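Local coordinates for shikimate dehydrogenase-like protein HI_0607 (Haemophilus influenzae, PDB 1NPY), which catalyses the NADP(+)-dependent oxidation of shikimate to 3-dehydroshikimate in vitro, though so weakly that its biological substrate may be a different compound, at residues G20-N25 and I36-F40; Y26-L31 and P255-L259; L116-V122 and F138-E144; A176-V182 and A206-V212. The contacts are given in a common frame with arbitrary orientation. Numbering follows the deposited sequence.

Contact 1 of 4, residues G20-N25 and I36-F40; sequences GTTFHN and IYKAF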
loop_
_atom_site.group_PDB
_atom_site.type_symbol
_atom_site.label_atom_id
_atom_site.label_comp_id
_atom_site.label_asym_id
_atom_site.label_seq_id
_atom_site.Cartn_x
_atom_site.Cartn_y
_atom_site.Cartn_z
ATOM N N GLY A 20 9.414 7.490 5.608
ATOM C CA GLY A 20 9.758 6.385 6.494
ATOM C C GLY A 20 10.859 6.726 7.476
ATOM O O GLY A 20 10.817 6.335 8.657
ATOM N N THR A 21 11.886 7.445 7.037
ATOM C CA THR A 21 12.965 7.878 7.924
ATOM C C THR A 21 12.397 8.716 9.077
ATOM O O THR A 21 12.754 8.515 10.241
ATOM C CB THR A 21 14.053 8.642 7.154
ATOM O OG1 THR A 21 14.564 7.805 6.112
ATOM C CG2 THR A 21 15.251 8.983 8.010
ATOM N N THR A 22 11.451 9.601 8.787
ATOM C CA THR A 22 10.850 10.399 9.856
ATOM C C THR A 22 10.005 9.572 10.829
ATOM O O THR A 22 10.189 9.593 12.047
ATOM C CB THR A 22 10.027 11.526 9.211
ATOM O OG1 THR A 22 10.902 12.343 8.424
ATOM C CG2 THR A 22 9.485 12.477 10.260
ATOM N N PHE A 23 9.145 8.756 10.236
ATOM C CA PHE A 23 8.127 7.953 10.926
ATOM C C PHE A 23 8.770 6.874 11.772
ATOM O O PHE A 23 8.462 6.747 12.955
ATOM C CB PHE A 23 7.233 7.315 9.860
ATOM C CG PHE A 23 6.079 6.514 10.369
ATOM C CD1 PHE A 23 4.894 7.137 10.722
ATOM C CD2 PHE A 23 6.127 5.131 10.435
ATOM C CE1 PHE A 23 3.795 6.383 11.167
ATOM C CE2 PHE A 23 5.028 4.393 10.846
ATOM C CZ PHE A 23 3.869 5.032 11.258
ATOM N N HIS A 24 9.642 6.061 11.172
ATOM C CA HIS A 24 10.221 4.963 11.950
ATOM C C HIS A 24 11.133 5.437 13.096
ATOM O O HIS A 24 11.099 4.923 14.225
ATOM C CB HIS A 24 10.968 3.986 11.030
ATOM C CG HIS A 24 10.081 3.134 10.179
ATOM N ND1 HIS A 24 9.659 3.512 8.921
ATOM C CD2 HIS A 24 9.635 1.871 10.358
ATOM C CE1 HIS A 24 8.908 2.553 8.407
ATOM N NE2 HIS A 24 8.894 1.536 9.254
ATOM N N ASN A 25 11.970 6.435 12.833
ATOM C CA ASN A 25 12.856 6.959 13.853
ATOM C C ASN A 25 12.104 7.586 15.027
ATOM O O ASN A 25 12.468 7.378 16.188
ATOM C CB ASN A 25 13.901 7.932 13.290
ATOM C CG ASN A 25 14.997 7.228 12.484
ATOM O OD1 ASN A 25 15.227 7.570 11.315
ATOM N ND2 ASN A 25 15.653 6.242 13.079
ATOM N N ILE A 36 17.781 2.410 14.240
ATOM C CA ILE A 36 17.728 3.597 13.386
ATOM C C ILE A 36 17.242 3.223 11.996
ATOM O O ILE A 36 17.354 2.067 11.559
ATOM C CB ILE A 36 19.087 4.294 13.261
ATOM C CG1 ILE A 36 20.161 3.328 12.758
ATOM C CG2 ILE A 36 19.454 4.946 14.565
ATOM C CD1 ILE A 36 21.456 3.990 12.264
ATOM N N TYR A 37 16.635 4.185 11.306
ATOM C CA TYR A 37 16.113 3.966 9.972
ATOM C C TYR A 37 16.713 5.001 9.010
ATOM O O TYR A 37 16.844 6.173 9.375
ATOM C CB TYR A 37 14.601 4.176 9.946
ATOM C CG TYR A 37 13.878 3.639 8.723
ATOM C CD1 TYR A 37 13.232 2.401 8.769
ATOM C CD2 TYR A 37 13.812 4.347 7.522
ATOM C CE1 TYR A 37 12.540 1.893 7.692
ATOM C CE2 TYR A 37 13.096 3.857 6.441
ATOM C CZ TYR A 37 12.436 2.638 6.536
ATOM O OH TYR A 37 11.699 2.103 5.509
ATOM N N LYS A 38 17.090 4.563 7.817
ATOM C CA LYS A 38 17.452 5.511 6.761
ATOM C C LYS A 38 17.055 5.016 5.380
ATOM O O LYS A 38 17.159 3.827 5.077
ATOM C CB LYS A 38 18.956 5.779 6.777
ATOM C CG LYS A 38 19.325 7.055 6.041
ATOM C CD LYS A 38 20.829 7.242 5.953
ATOM C CE LYS A 38 21.352 6.845 4.582
ATOM N NZ LYS A 38 20.904 7.772 3.488
ATOM N N ALA A 39 16.586 5.931 4.531
ATOM C CA ALA A 39 16.372 5.645 3.123
ATOM C C ALA A 39 17.679 5.678 2.336
ATOM O O ALA A 39 18.541 6.550 2.509
ATOM C CB ALA A 39 15.389 6.658 2.544
ATOM N N PHE A 40 17.771 4.727 1.416
ATOM C CA PHE A 40 18.909 4.602 0.516
ATOM C C PHE A 40 18.416 4.484 -0.916
ATOM O O PHE A 40 17.234 4.276 -1.189
ATOM C CB PHE A 40 19.745 3.365 0.850
ATOM C CG PHE A 40 20.477 3.393 2.166
ATOM C CD1 PHE A 40 21.846 3.586 2.223
ATOM C CD2 PHE A 40 19.831 3.070 3.344
ATOM C CE1 PHE A 40 22.531 3.541 3.422
ATOM C CE2 PHE A 40 20.515 3.013 4.544
ATOM C CZ PHE A 40 21.877 3.241 4.591
#
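Helix 20-25 and strand 36-40 run antiparallel (171° between their N-to-C directions), with axes 7.1 Å apart at closest approach, as the helix and second strand of a right-handed beta-alpha-beta unit in the substrate-binding domain. Y37 has the largest share of the buried area. Its t rotamer (chi1 -165°) sends the ring along the helix, where it forms an offset stack with H24: centroids 4.2 Å apart, planes at 7°. H24 is m, which lets ND1 donate to the carbonyl G20 O (3.1 Å) one turn back, so its own helix holds the imidazole while its face meets the phenol. A CB on G20 would sit 3.3 Å from Y37 CE2, so glycine makes room for the ring. T21, also m, brings CG2 to 3.5 Å from Y37 O and accepts a weak hydrogen bond from A39 N at OG1 (3.2 Å, 135°). N25 (m) starts sideways, but its end comes nearer to the backbone of I36 and Y37. The H24-Y37 ring stack forms the centre, and the T21 hydroxyl beside it makes a weak cross-segment hydrogen bond, so the contact rests mainly on ring packing and the helix-held imidazole.

Contact 2 of 4, residues Y26-L31 and P255-L259; sequences YLYDKL and PSDEL
Residues 26-31 continue helix 19-31, with K30 N hydrogen-bonded to Y26 O (3.1 Å) and L31 N to L27 O (3.0 Å). P255 and S256 are extended (phi/psi -68/153 and -62/158) and lead into a helix starting at D257. S256 is its N-cap: with chi1 at p, its OG accepts from L259 N at 3.0 Å and 165°. The closest CA pair is L27 and L259, 7.4 Å apart. Y26 (t) offers a ring edge, CE2 4.5 Å from L259 O. L27 (m, t) reaches across with CD2, 4.0 Å from P255 CB and 3.9 Å from L259 CG. K30 starts toward L259, its CB 3.6 Å from L259 CD2, before the chain leads its amine away. L31 (m, t) completes the face, with CD1 4.2 Å from P255 CG and CD2 4.1 Å from L259 CD2. L259, at an off-well chi1 of -133°, thereby inserts among L27, K30 and L31. No hydrogen bond crosses this apolar junction, which brings the capped start of the C-terminal helix against the N-terminal domain. F247 of helix 235-251 touches L27, L31 and P255, while A263 of helix 257-268 meets Y26 and L27.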
loop_
_atom_site.group_PDB
_atom_site.type_symbol
_atom_site.label_atom_id
_atom_site.label_comp_id
_atom_site.label_asym_id
_atom_site.label_seq_id
_atom_site.Cartn_x
_atom_site.Cartn_y
_atom_site.Cartn_z
ATOM N N TYR A 26 11.003 8.264 14.743
ATOM C CA TYR A 26 10.152 8.751 15.822
ATOM C C TYR A 26 9.657 7.629 16.729
ATOM O O TYR A 26 9.721 7.734 17.963
ATOM C CB TYR A 26 8.977 9.507 15.224
ATOM C CG TYR A 26 8.038 10.138 16.233
ATOM C CD1 TYR A 26 8.283 11.393 16.776
ATOM C CD2 TYR A 26 6.893 9.464 16.627
ATOM C CE1 TYR A 26 7.398 11.975 17.702
ATOM C CE2 TYR A 26 6.007 10.034 17.541
ATOM C CZ TYR A 26 6.266 11.280 18.066
ATOM O OH TYR A 26 5.363 11.827 18.970
ATOM N N LEU A 27 9.153 6.572 16.102
ATOM C CA LEU A 27 8.658 5.438 16.885
ATOM C C LEU A 27 9.768 4.710 17.623
ATOM O O LEU A 27 9.530 4.275 18.755
ATOM C CB LEU A 27 7.859 4.481 16.003
ATOM C CG LEU A 27 6.533 5.036 15.479
ATOM C CD1 LEU A 27 5.955 4.233 14.332
ATOM C CD2 LEU A 27 5.544 5.201 16.629
ATOM N N TYR A 28 10.960 4.526 17.054
ATOM C CA TYR A 28 12.044 3.917 17.834
ATOM C C TYR A 28 12.325 4.681 19.110
ATOM O O TYR A 28 12.501 4.105 20.168
ATOM C CB TYR A 28 13.368 3.812 17.070
ATOM C CG TYR A 28 13.278 3.061 15.768
ATOM C CD1 TYR A 28 12.539 1.898 15.614
ATOM C CD2 TYR A 28 14.031 3.478 14.680
ATOM C CE1 TYR A 28 12.511 1.217 14.396
ATOM C CE2 TYR A 28 14.044 2.776 13.484
ATOM C CZ TYR A 28 13.266 1.661 13.323
ATOM O OH TYR A 28 13.213 0.962 12.137
ATOM N N ASP A 29 12.349 6.003 18.996
ATOM C CA ASP A 29 12.574 6.841 20.148
ATOM C C ASP A 29 11.489 6.636 21.209
ATOM O O ASP A 29 11.815 6.441 22.387
ATOM C CB ASP A 29 12.702 8.286 19.685
ATOM C CG ASP A 29 12.894 9.211 20.856
ATOM O OD1 ASP A 29 13.966 9.097 21.481
ATOM O OD2 ASP A 29 12.007 10.008 21.212
ATOM N N LYS A 30 10.222 6.721 20.804
ATOM C CA LYS A 30 9.100 6.639 21.728
ATOM C C LYS A 30 9.006 5.278 22.396
ATOM O O LYS A 30 8.563 5.206 23.550
ATOM C CB LYS A 30 7.766 7.002 21.063
ATOM C CG LYS A 30 7.679 8.457 20.590
ATOM C CD LYS A 30 7.515 9.391 21.785
ATOM C CE LYS A 30 7.327 10.849 21.429
ATOM N NZ LYS A 30 6.542 11.493 22.523
ATOM N N LEU A 31 9.409 4.215 21.702
ATOM C CA LEU A 31 9.315 2.854 22.225
ATOM C C LEU A 31 10.587 2.324 22.896
ATOM O O LEU A 31 10.595 1.196 23.391
ATOM C CB LEU A 31 8.879 1.886 21.120
ATOM C CG LEU A 31 7.401 1.895 20.716
ATOM C CD1 LEU A 31 7.129 0.796 19.696
ATOM C CD2 LEU A 31 6.506 1.652 21.908
ATOM N N PRO A 255 3.194 -0.519 17.605
ATOM C CA PRO A 255 2.954 0.691 18.393
ATOM C C PRO A 255 1.463 0.870 18.602
ATOM O O PRO A 255 0.669 0.428 17.770
ATOM C CB PRO A 255 3.544 1.820 17.542
ATOM C CG PRO A 255 4.328 1.134 16.532
ATOM C CD PRO A 255 3.717 -0.208 16.264
ATOM N N SER A 256 1.113 1.536 19.694
ATOM C CA SER A 256 -0.263 1.898 19.999
ATOM C C SER A 256 -0.829 2.821 18.937
ATOM O O SER A 256 -0.093 3.546 18.272
ATOM C CB SER A 256 -0.339 2.668 21.320
ATOM O OG SER A 256 0.255 3.959 21.216
ATOM N N ASP A 257 -2.154 2.838 18.873
ATOM C CA ASP A 257 -2.861 3.711 17.944
ATOM C C ASP A 257 -2.499 5.161 18.232
ATOM O O ASP A 257 -2.344 5.949 17.299
ATOM C CB ASP A 257 -4.374 3.533 18.061
ATOM C CG ASP A 257 -4.854 2.166 17.628
ATOM O OD1 ASP A 257 -4.224 1.499 16.774
ATOM O OD2 ASP A 257 -5.918 1.752 18.119
ATOM N N GLU A 258 -2.351 5.523 19.506
ATOM C CA GLU A 258 -2.002 6.898 19.861
ATOM C C GLU A 258 -0.636 7.279 19.320
ATOM O O GLU A 258 -0.504 8.323 18.668
ATOM C CB GLU A 258 -2.081 7.179 21.367
ATOM C CG GLU A 258 -1.614 8.571 21.761
ATOM C CD GLU A 258 -1.790 8.925 23.230
ATOM O OE1 GLU A 258 -2.258 8.080 24.024
ATOM O OE2 GLU A 258 -1.475 10.093 23.556
ATOM N N LEU A 259 0.345 6.392 19.489
ATOM C CA LEU A 259 1.658 6.721 18.963
ATOM C C LEU A 259 1.684 6.693 17.436
ATOM O O LEU A 259 2.396 7.490 16.837
ATOM C CB LEU A 259 2.740 5.772 19.460
ATOM C CG LEU A 259 4.049 6.347 19.998
ATOM C CD1 LEU A 259 3.905 7.452 21.045
ATOM C CD2 LEU A 259 4.747 5.124 20.611
#

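Contact 3 of 4, residues L116-V122 and F138-E144; sequences LNKNAKV and FKNSGFE
This contact closes the first beta-alpha-beta unit of the Rossmann-type NADP-binding domain: the loop entering strand 122-125 packs on the turn leaving helix 131-140. F143 contributes most, 100 Å² of the 373 Å² buried. Its ring (chi1 -74°, m; chi2 -119°) lies beneath the backbone of K118, whose CA is 3.4 Å from the ring centroid and 8° off the normal, a CH-pi contact; the two CA atoms are 4.6 Å apart. L116 CB lies at the ring's edge, 3.8 Å from F143 CZ. K118 is the second residue of a type I beta turn from N117 to A120, with A120 N to N117 O at 2.9 Å. K118 CB lies 3.7 Å from G142 O; beyond it the side chain (chi1 p) leads its amine away. V122 (t), the third main contributor, has CG2 3.6 Å from F143 CD1 and 4.2 Å from F138 CE1. The helix ends in a Schellman motif, with F143 N to F138 O (3.1 Å), G142 N to K139 O (3.0 Å) and G142 at phi/psi 94/16. No direct hydrogen bond joins the segments, but a water 2.8 Å from K118 O accepts from E144 N (2.9 Å).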
loop_
_atom_site.group_PDB
_atom_site.type_symbol
_atom_site.label_atom_id
_atom_site.label_comp_id
_atom_site.label_asym_id
_atom_site.label_seq_id
_atom_site.Cartn_x
_atom_site.Cartn_y
_atom_site.Cartn_z
ATOM N N LEU A 116 -16.296 -4.330 5.515
ATOM C CA LEU A 116 -16.873 -4.288 4.179
ATOM C C LEU A 116 -17.517 -5.646 3.943
ATOM O O LEU A 116 -16.979 -6.671 4.346
ATOM C CB LEU A 116 -15.817 -4.025 3.100
ATOM C CG LEU A 116 -15.096 -2.695 3.329
ATOM C CD1 LEU A 116 -14.238 -2.348 2.135
ATOM C CD2 LEU A 116 -16.055 -1.526 3.606
ATOM N N ASN A 117 -18.654 -5.614 3.262
ATOM C CA ASN A 117 -19.548 -6.752 3.047
ATOM C C ASN A 117 -19.109 -7.509 1.796
ATOM O O ASN A 117 -19.206 -6.965 0.687
ATOM C CB ASN A 117 -20.926 -6.128 2.818
ATOM C CG ASN A 117 -22.027 -7.140 2.573
ATOM O OD1 ASN A 117 -23.192 -6.750 2.434
ATOM N ND2 ASN A 117 -21.683 -8.417 2.541
ATOM N N LYS A 118 -18.599 -8.731 1.948
ATOM C CA LYS A 118 -18.118 -9.501 0.800
ATOM C C LYS A 118 -19.180 -9.774 -0.271
ATOM O O LYS A 118 -18.842 -10.145 -1.387
ATOM C CB LYS A 118 -17.467 -10.824 1.224
ATOM C CG LYS A 118 -18.448 -11.849 1.800
ATOM C CD LYS A 118 -17.793 -13.160 2.147
ATOM C CE LYS A 118 -18.821 -14.273 2.392
ATOM N NZ LYS A 118 -19.969 -14.387 1.428
ATOM N N ASN A 119 -20.452 -9.584 0.057
ATOM C CA ASN A 119 -21.516 -9.752 -0.925
ATOM C C ASN A 119 -21.766 -8.502 -1.754
ATOM O O ASN A 119 -22.553 -8.501 -2.702
ATOM C CB ASN A 119 -22.802 -10.152 -0.206
ATOM C CG ASN A 119 -22.680 -11.522 0.424
ATOM O OD1 ASN A 119 -22.200 -12.450 -0.226
ATOM N ND2 ASN A 119 -23.072 -11.648 1.690
ATOM N N ALA A 120 -21.114 -7.404 -1.391
ATOM C CA ALA A 120 -21.290 -6.139 -2.096
ATOM C C ALA A 120 -20.555 -6.139 -3.432
ATOM O O ALA A 120 -19.514 -6.776 -3.579
ATOM C CB ALA A 120 -20.780 -5.012 -1.224
ATOM N N LYS A 121 -21.069 -5.350 -4.372
ATOM C CA LYS A 121 -20.481 -5.163 -5.688
ATOM C C LYS A 121 -19.384 -4.098 -5.612
ATOM O O LYS A 121 -19.601 -3.014 -5.049
ATOM C CB LYS A 121 -21.544 -4.744 -6.695
ATOM C CG LYS A 121 -22.503 -5.860 -7.113
ATOM C CD LYS A 121 -23.752 -5.316 -7.793
ATOM C CE LYS A 121 -23.405 -4.568 -9.062
ATOM N NZ LYS A 121 -24.573 -4.246 -9.936
ATOM N N VAL A 122 -18.194 -4.473 -6.075
ATOM C CA VAL A 122 -17.020 -3.595 -6.061
ATOM C C VAL A 122 -16.644 -3.186 -7.489
ATOM O O VAL A 122 -16.669 -4.007 -8.391
ATOM C CB VAL A 122 -15.806 -4.322 -5.452
ATOM C CG1 VAL A 122 -14.598 -3.388 -5.346
ATOM C CG2 VAL A 122 -16.190 -4.850 -4.071
ATOM N N PHE A 138 -9.204 -7.986 -2.121
ATOM C CA PHE A 138 -10.640 -8.264 -2.170
ATOM C C PHE A 138 -10.917 -9.731 -2.464
ATOM O O PHE A 138 -11.778 -10.336 -1.831
ATOM C CB PHE A 138 -11.350 -7.326 -3.144
ATOM C CG PHE A 138 -11.698 -5.993 -2.536
ATOM C CD1 PHE A 138 -12.808 -5.854 -1.722
ATOM C CD2 PHE A 138 -10.902 -4.880 -2.769
ATOM C CE1 PHE A 138 -13.132 -4.661 -1.153
ATOM C CE2 PHE A 138 -11.240 -3.663 -2.226
ATOM C CZ PHE A 138 -12.349 -3.549 -1.407
ATOM N N LYS A 139 -10.156 -10.325 -3.369
ATOM C CA LYS A 139 -10.412 -11.692 -3.801
ATOM C C LYS A 139 -10.158 -12.596 -2.612
ATOM O O LYS A 139 -10.967 -13.485 -2.317
ATOM C CB LYS A 139 -9.468 -12.077 -4.941
ATOM C CG LYS A 139 -9.638 -13.502 -5.482
ATOM C CD LYS A 139 -10.932 -13.582 -6.270
ATOM C CE LYS A 139 -11.155 -14.988 -6.844
ATOM N NZ LYS A 139 -10.394 -15.977 -6.031
ATOM N N ASN A 140 -9.044 -12.376 -1.920
ATOM C CA ASN A 140 -8.714 -13.289 -0.832
ATOM C C ASN A 140 -9.513 -13.017 0.433
ATOM O O ASN A 140 -9.448 -13.784 1.388
ATOM C CB ASN A 140 -7.212 -13.271 -0.574
ATOM C CG ASN A 140 -6.443 -13.824 -1.743
ATOM O OD1 ASN A 140 -6.994 -14.549 -2.577
ATOM N ND2 ASN A 140 -5.181 -13.437 -1.856
ATOM N N SER A 141 -10.279 -11.929 0.444
ATOM C CA SER A 141 -11.256 -11.649 1.487
ATOM C C SER A 141 -12.651 -12.185 1.158
ATOM O O SER A 141 -13.618 -11.867 1.860
ATOM C CB SER A 141 -11.311 -10.135 1.722
ATOM O OG SER A 141 -10.068 -9.675 2.243
ATOM N N GLY A 142 -12.782 -12.863 0.023
ATOM C CA GLY A 142 -14.009 -13.559 -0.328
ATOM C C GLY A 142 -14.999 -12.792 -1.179
ATOM O O GLY A 142 -16.171 -13.178 -1.293
ATOM N N PHE A 143 -14.540 -11.708 -1.800
ATOM C CA PHE A 143 -15.428 -10.908 -2.641
ATOM C C PHE A 143 -15.427 -11.542 -4.013
ATOM O O PHE A 143 -14.366 -11.736 -4.625
ATOM C CB PHE A 143 -14.951 -9.450 -2.763
ATOM C CG PHE A 143 -15.179 -8.632 -1.529
ATOM C CD1 PHE A 143 -15.994 -7.515 -1.588
ATOM C CD2 PHE A 143 -14.547 -8.925 -0.332
ATOM C CE1 PHE A 143 -16.208 -6.753 -0.448
ATOM C CE2 PHE A 143 -14.776 -8.185 0.822
ATOM C CZ PHE A 143 -15.581 -7.063 0.750
ATOM N N GLU A 144 -16.622 -11.898 -4.476
ATOM C CA GLU A 144 -16.748 -12.476 -5.805
ATOM C C GLU A 144 -17.280 -11.471 -6.821
ATOM O O GLU A 144 -17.159 -11.711 -8.018
ATOM C CB GLU A 144 -17.600 -13.753 -5.739
ATOM C CG GLU A 144 -17.010 -14.852 -4.865
ATOM C CD GLU A 144 -15.708 -15.454 -5.384
ATOM O OE1 GLU A 144 -15.283 -16.475 -4.798
ATOM O OE2 GLU A 144 -15.065 -14.951 -6.342
HETATM O O HOH W 1 -19.078 -12.385 -3.010
#

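Contact 4 of 4, residues A176-V182 and A206-V212; sequences ADILVNV and ASVAFDV
Apolar side chains form the centre of this parallel strand pair (178-181 and 208-211; 13° between directions, axes 4.7 Å apart). On one face lie I178, V180, V208 and F210: I178 CG1 is 4.0 Å from V208 CB, and V180 (t) sets CG1 over the F210 ring, 4.1 Å from CD1. On the other, L179 (m, t) brings CD1 to 3.7 Å from A206 CB. The register pairs I178-V208, L179-A209, V180-F210 and N181-D211. Backbone hydrogen bonds run V208 N to D177 O (3.0 Å), L179 N to V208 O (3.0 Å), F210 N to L179 O (2.8 Å), N181 N to F210 O (2.8 Å) and V212 N to N181 O (3.0 Å). D177 O also accepts from S207 N (2.8 Å). At the polar edge, N181 ND2 donates to D211 OD1 (2.8 Å, 169°); T183 and T219 bind the other oxygens. An apolar core thus ends in an amide-carboxylate pair near the probable NADP site, where V212 touches M130.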
loop_
_atom_site.group_PDB
_atom_site.type_symbol
_atom_site.label_atom_id
_atom_site.label_comp_id
_atom_site.label_asym_id
_atom_site.label_seq_id
_atom_site.Cartn_x
_atom_site.Cartn_y
_atom_site.Cartn_z
ATOM N N ALA A 176 -22.682 -0.211 -8.313
ATOM C CA ALA A 176 -21.701 -0.781 -7.399
ATOM C C ALA A 176 -21.840 -0.162 -6.005
ATOM O O ALA A 176 -22.252 0.986 -5.855
ATOM C CB ALA A 176 -20.308 -0.574 -7.945
ATOM N N ASP A 177 -21.529 -0.950 -4.980
ATOM C CA ASP A 177 -21.606 -0.516 -3.594
ATOM C C ASP A 177 -20.320 0.077 -3.053
ATOM O O ASP A 177 -20.339 0.929 -2.169
ATOM C CB ASP A 177 -21.975 -1.732 -2.753
ATOM C CG ASP A 177 -23.240 -2.366 -3.252
ATOM O OD1 ASP A 177 -24.238 -1.620 -3.281
ATOM O OD2 ASP A 177 -23.312 -3.541 -3.660
ATOM N N ILE A 178 -19.197 -0.427 -3.553
ATOM C CA ILE A 178 -17.864 -0.056 -3.114
ATOM C C ILE A 178 -17.090 0.425 -4.338
ATOM O O ILE A 178 -16.842 -0.333 -5.281
ATOM C CB ILE A 178 -17.143 -1.230 -2.422
ATOM C CG1 ILE A 178 -17.920 -1.688 -1.179
ATOM C CG2 ILE A 178 -15.747 -0.856 -2.003
ATOM C CD1 ILE A 178 -17.419 -3.008 -0.560
ATOM N N LEU A 179 -16.695 1.693 -4.304
ATOM C CA LEU A 179 -15.889 2.289 -5.361
ATOM C C LEU A 179 -14.461 2.504 -4.887
ATOM O O LEU A 179 -14.233 3.127 -3.852
ATOM C CB LEU A 179 -16.467 3.640 -5.774
ATOM C CG LEU A 179 -17.968 3.576 -6.056
ATOM C CD1 LEU A 179 -18.422 4.991 -6.395
ATOM C CD2 LEU A 179 -18.277 2.661 -7.226
ATOM N N VAL A 180 -13.503 1.936 -5.610
ATOM C CA VAL A 180 -12.106 2.059 -5.221
ATOM C C VAL A 180 -11.341 2.758 -6.338
ATOM O O VAL A 180 -11.356 2.324 -7.492
ATOM C CB VAL A 180 -11.421 0.690 -4.948
ATOM C CG1 VAL A 180 -10.078 0.881 -4.306
ATOM C CG2 VAL A 180 -12.290 -0.246 -4.145
ATOM N N ASN A 181 -10.615 3.815 -5.987
ATOM C CA ASN A 181 -9.774 4.497 -6.953
ATOM C C ASN A 181 -8.317 4.085 -6.727
ATOM O O ASN A 181 -7.779 4.260 -5.617
ATOM C CB ASN A 181 -9.849 6.016 -6.834
ATOM C CG ASN A 181 -8.879 6.696 -7.793
ATOM O OD1 ASN A 181 -8.897 6.395 -8.982
ATOM N ND2 ASN A 181 -8.048 7.589 -7.299
ATOM N N VAL A 182 -7.722 3.537 -7.785
ATOM C CA VAL A 182 -6.303 3.220 -7.841
ATOM C C VAL A 182 -5.613 3.886 -9.046
ATOM O O VAL A 182 -4.546 3.462 -9.506
ATOM C CB VAL A 182 -6.016 1.702 -7.843
ATOM C CG1 VAL A 182 -6.488 1.069 -6.553
ATOM C CG2 VAL A 182 -6.602 0.967 -9.059
ATOM N N ALA A 206 -23.473 4.524 -4.361
ATOM C CA ALA A 206 -22.563 3.622 -3.673
ATOM C C ALA A 206 -22.722 3.831 -2.175
ATOM O O ALA A 206 -23.405 4.764 -1.747
ATOM C CB ALA A 206 -21.130 3.909 -4.152
ATOM N N SER A 207 -22.114 2.960 -1.375
ATOM C CA SER A 207 -22.097 3.109 0.079
ATOM C C SER A 207 -20.700 3.414 0.619
ATOM O O SER A 207 -20.575 3.954 1.717
ATOM C CB SER A 207 -22.763 1.904 0.749
ATOM O OG SER A 207 -22.054 0.727 0.444
ATOM N N VAL A 208 -19.661 3.075 -0.141
ATOM C CA VAL A 208 -18.276 3.184 0.324
ATOM C C VAL A 208 -17.362 3.748 -0.773
ATOM O O VAL A 208 -17.415 3.262 -1.901
ATOM C CB VAL A 208 -17.669 1.817 0.711
ATOM C CG1 VAL A 208 -16.268 2.015 1.218
ATOM C CG2 VAL A 208 -18.495 1.122 1.797
ATOM N N ALA A 209 -16.572 4.766 -0.424
ATOM C CA ALA A 209 -15.595 5.363 -1.334
ATOM C C ALA A 209 -14.188 5.162 -0.777
ATOM O O ALA A 209 -13.899 5.659 0.304
ATOM C CB ALA A 209 -15.883 6.846 -1.513
ATOM N N PHE A 210 -13.351 4.389 -1.467
ATOM C CA PHE A 210 -12.010 4.026 -1.021
ATOM C C PHE A 210 -11.021 4.565 -2.054
ATOM O O PHE A 210 -11.029 4.167 -3.225
ATOM C CB PHE A 210 -11.956 2.510 -0.868
ATOM C CG PHE A 210 -10.651 1.914 -0.370
ATOM C CD1 PHE A 210 -10.583 0.535 -0.251
ATOM C CD2 PHE A 210 -9.542 2.661 -0.042
ATOM C CE1 PHE A 210 -9.420 -0.080 0.192
ATOM C CE2 PHE A 210 -8.382 2.061 0.395
ATOM C CZ PHE A 210 -8.318 0.685 0.504
ATOM N N ASP A 211 -10.277 5.589 -1.666
ATOM C CA ASP A 211 -9.356 6.241 -2.596
ATOM C C ASP A 211 -7.972 5.928 -2.062
ATOM O O ASP A 211 -7.595 6.351 -0.965
ATOM C CB ASP A 211 -9.573 7.750 -2.626
ATOM C CG ASP A 211 -8.973 8.424 -3.843
ATOM O OD1 ASP A 211 -8.084 7.843 -4.511
ATOM O OD2 ASP A 211 -9.355 9.568 -4.186
ATOM N N VAL A 212 -7.173 5.276 -2.893
ATOM C CA VAL A 212 -5.800 4.976 -2.525
ATOM C C VAL A 212 -4.882 6.188 -2.660
ATOM O O VAL A 212 -3.802 6.239 -2.079
ATOM C CB VAL A 212 -5.295 3.745 -3.294
ATOM C CG1 VAL A 212 -3.898 3.381 -2.859
ATOM C CG2 VAL A 212 -6.195 2.547 -3.036
#

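The four contacts divide between two domains. Contacts 1 and 2 share helix 19-31 and touch through Y28, whose CE2 is 3.6 Å from I36 C; their centres are 13 Å apart, and together they tie one helix to a strand and to the C-terminal helix. Contact 3 lies where strand 122-125 enters the parallel sheet that contact 4 helps to build; their centres are 12 Å apart, and K121 O lies 2.8 Å from D177 N, a probable hydrogen bond. Between the pairs, centres are 31 to 35 Å apart. The Y37 side chain is about 11 Å from that of K67, the inferred catalytic residue; the V212 side chain is about 3 Å from that of M130 of the probable NADP site.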